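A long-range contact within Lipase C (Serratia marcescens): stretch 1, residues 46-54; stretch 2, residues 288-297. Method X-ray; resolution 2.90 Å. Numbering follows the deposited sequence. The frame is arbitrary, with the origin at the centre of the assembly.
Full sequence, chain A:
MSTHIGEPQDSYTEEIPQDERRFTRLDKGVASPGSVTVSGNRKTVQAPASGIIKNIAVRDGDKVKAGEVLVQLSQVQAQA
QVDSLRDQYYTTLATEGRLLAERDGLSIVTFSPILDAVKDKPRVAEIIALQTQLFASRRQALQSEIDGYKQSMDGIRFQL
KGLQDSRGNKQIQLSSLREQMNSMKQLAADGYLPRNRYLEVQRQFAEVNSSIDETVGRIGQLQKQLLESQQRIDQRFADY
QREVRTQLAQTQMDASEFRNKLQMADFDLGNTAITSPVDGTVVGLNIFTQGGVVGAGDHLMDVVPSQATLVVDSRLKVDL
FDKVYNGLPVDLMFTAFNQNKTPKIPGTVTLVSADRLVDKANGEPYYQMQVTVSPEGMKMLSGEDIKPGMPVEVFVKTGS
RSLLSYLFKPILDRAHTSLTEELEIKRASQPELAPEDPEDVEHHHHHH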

# COMPACT_ATOMS: atom_id res chain seq x y z
N GLN A 46 -17.18 -10.24 -51.14
CA GLN A 46 -17.11 -11.52 -50.45
C GLN A 46 -17.51 -11.33 -48.99
O GLN A 46 -18.06 -10.28 -48.63
CB GLN A 46 -15.70 -12.11 -50.55
CG GLN A 46 -15.22 -12.37 -51.98
CD GLN A 46 -14.49 -13.70 -52.14
OE1 GLN A 46 -13.81 -14.17 -51.22
NE2 GLN A 46 -14.64 -14.33 -53.32
N ALA A 47 -17.22 -12.32 -48.15
CA ALA A 47 -17.67 -12.28 -46.76
C ALA A 47 -16.50 -12.08 -45.80
O ALA A 47 -15.60 -12.91 -45.73
CB ALA A 47 -18.41 -13.57 -46.41
N PRO A 48 -16.56 -10.98 -45.03
CA PRO A 48 -15.49 -10.51 -44.13
C PRO A 48 -15.26 -11.42 -42.94
O PRO A 48 -14.20 -12.05 -42.84
CB PRO A 48 -15.99 -9.13 -43.68
CG PRO A 48 -17.47 -9.23 -43.76
CD PRO A 48 -17.77 -10.14 -44.93
N ALA A 49 -16.22 -11.49 -42.03
CA ALA A 49 -16.15 -12.42 -40.92
C ALA A 49 -16.87 -13.69 -41.30
O ALA A 49 -17.15 -13.93 -42.48
CB ALA A 49 -16.74 -11.81 -39.65
N SER A 50 -17.19 -14.51 -40.31
CA SER A 50 -17.82 -15.78 -40.59
C SER A 50 -18.82 -16.14 -39.50
O SER A 50 -18.49 -16.86 -38.57
CB SER A 50 -16.76 -16.86 -40.75
OG SER A 50 -15.62 -16.38 -41.45
N GLY A 51 -20.05 -15.63 -39.64
CA GLY A 51 -21.08 -15.82 -38.64
C GLY A 51 -22.47 -15.82 -39.25
O GLY A 51 -22.62 -16.15 -40.42
N ILE A 52 -23.47 -15.41 -38.47
CA ILE A 52 -24.87 -15.52 -38.88
C ILE A 52 -25.50 -14.20 -39.35
O ILE A 52 -25.73 -13.29 -38.56
CB ILE A 52 -25.71 -16.09 -37.71
CG1 ILE A 52 -25.12 -17.43 -37.26
CG2 ILE A 52 -27.19 -16.21 -38.11
CD1 ILE A 52 -25.99 -18.21 -36.31
N ILE A 53 -25.79 -14.12 -40.65
CA ILE A 53 -26.45 -12.95 -41.24
C ILE A 53 -27.87 -12.81 -40.69
O ILE A 53 -28.72 -13.67 -40.91
CB ILE A 53 -26.46 -13.00 -42.81
CG1 ILE A 53 -27.56 -12.12 -43.41
CG2 ILE A 53 -26.67 -14.40 -43.31
N LYS A 54 -28.12 -11.72 -39.96
CA LYS A 54 -29.41 -11.46 -39.33
C LYS A 54 -30.43 -10.86 -40.30
O LYS A 54 -31.63 -11.10 -40.16
CB LYS A 54 -29.22 -10.54 -38.11
CG LYS A 54 -30.37 -9.56 -37.81
CD LYS A 54 -30.04 -8.61 -36.65
CE LYS A 54 -28.86 -7.69 -36.98
NZ LYS A 54 -28.33 -6.95 -35.79
N PHE A 288 -32.02 -16.92 -50.54
CA PHE A 288 -32.48 -17.10 -49.16
C PHE A 288 -31.41 -17.59 -48.21
O PHE A 288 -31.51 -18.67 -47.65
CB PHE A 288 -33.67 -18.08 -49.11
CG PHE A 288 -33.72 -19.08 -50.24
CD1 PHE A 288 -32.56 -19.73 -50.65
CD2 PHE A 288 -34.94 -19.40 -50.85
N THR A 289 -30.37 -16.80 -48.02
CA THR A 289 -29.35 -17.15 -47.05
C THR A 289 -29.66 -16.43 -45.75
O THR A 289 -28.91 -16.53 -44.78
CB THR A 289 -27.93 -16.79 -47.54
OG1 THR A 289 -27.84 -17.01 -48.95
CG2 THR A 289 -26.89 -17.65 -46.83
N GLN A 290 -30.77 -15.69 -45.75
CA GLN A 290 -31.13 -14.85 -44.61
C GLN A 290 -31.27 -15.69 -43.35
O GLN A 290 -32.16 -16.53 -43.25
CB GLN A 290 -32.43 -14.07 -44.90
N GLY A 291 -30.36 -15.48 -42.40
CA GLY A 291 -30.38 -16.21 -41.14
C GLY A 291 -29.39 -17.36 -41.07
O GLY A 291 -29.29 -18.03 -40.05
N GLY A 292 -28.66 -17.58 -42.16
CA GLY A 292 -27.83 -18.77 -42.29
C GLY A 292 -26.35 -18.47 -42.18
O GLY A 292 -25.91 -17.39 -42.54
N VAL A 293 -25.58 -19.44 -41.69
CA VAL A 293 -24.16 -19.22 -41.43
C VAL A 293 -23.35 -19.12 -42.73
O VAL A 293 -23.69 -19.72 -43.76
CB VAL A 293 -23.55 -20.33 -40.52
CG1 VAL A 293 -24.31 -20.41 -39.20
CG2 VAL A 293 -23.54 -21.67 -41.21
N VAL A 294 -22.28 -18.34 -42.66
CA VAL A 294 -21.41 -18.03 -43.79
C VAL A 294 -19.96 -18.33 -43.39
O VAL A 294 -19.66 -18.49 -42.20
CB VAL A 294 -21.55 -16.54 -44.22
CG1 VAL A 294 -20.96 -15.60 -43.16
CG2 VAL A 294 -20.91 -16.28 -45.61
N GLY A 295 -19.07 -18.41 -44.37
CA GLY A 295 -17.66 -18.59 -44.09
C GLY A 295 -16.79 -17.47 -44.63
O GLY A 295 -17.21 -16.68 -45.48
N ALA A 296 -15.57 -17.40 -44.10
CA ALA A 296 -14.54 -16.56 -44.69
C ALA A 296 -14.10 -17.19 -46.02
O ALA A 296 -13.89 -18.41 -46.10
CB ALA A 296 -13.36 -16.42 -43.74
N GLY A 297 -14.00 -16.37 -47.06
CA GLY A 297 -13.67 -16.85 -48.39
C GLY A 297 -14.91 -17.15 -49.20
O GLY A 297 -14.82 -17.72 -50.29

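Two loop-like segments, at least 236 residues apart in sequence where they touch, pair through a single beta bridge between I52 and V293. Together they bury 605 Å². I53, V294 and A47 carry much of this.

I53 is buried, with chi1 in the t well. I53 CG2 packs on the beta turn from T289 to G292, lying 3.4 Å from T289 O and 3.2 Å from G292 O. The turn is type II and is closed by the hydrogen bond from G292 N to T289 O (2.8 Å). G291 holds its third position with positive phi, where a CB would jam against the preceding carbonyl. G291 N donates a weak hydrogen bond to I53 O at 2.9 Å.

V294 is anchored by its backbone. V294 N donates to G51 O at 3.2 Å, and V293 CA adds a CA-H...O contact to the same oxygen at 3.6 Å. The V294 side chain, chi1 p, places CG2 3.8 Å from A47 CB. A47 CB, which points toward the other stretch, also lies 3.5 Å from G295 O.

Beside the bridge, I52 CG1 meets V293 CG1 at 3.6 Å, an apolar contact. S50 OG approaches A296 N to 2.8 Å, but the angle is poor for a hydrogen bond; this hydroxyl is hydrogen-bonded elsewhere in the structure.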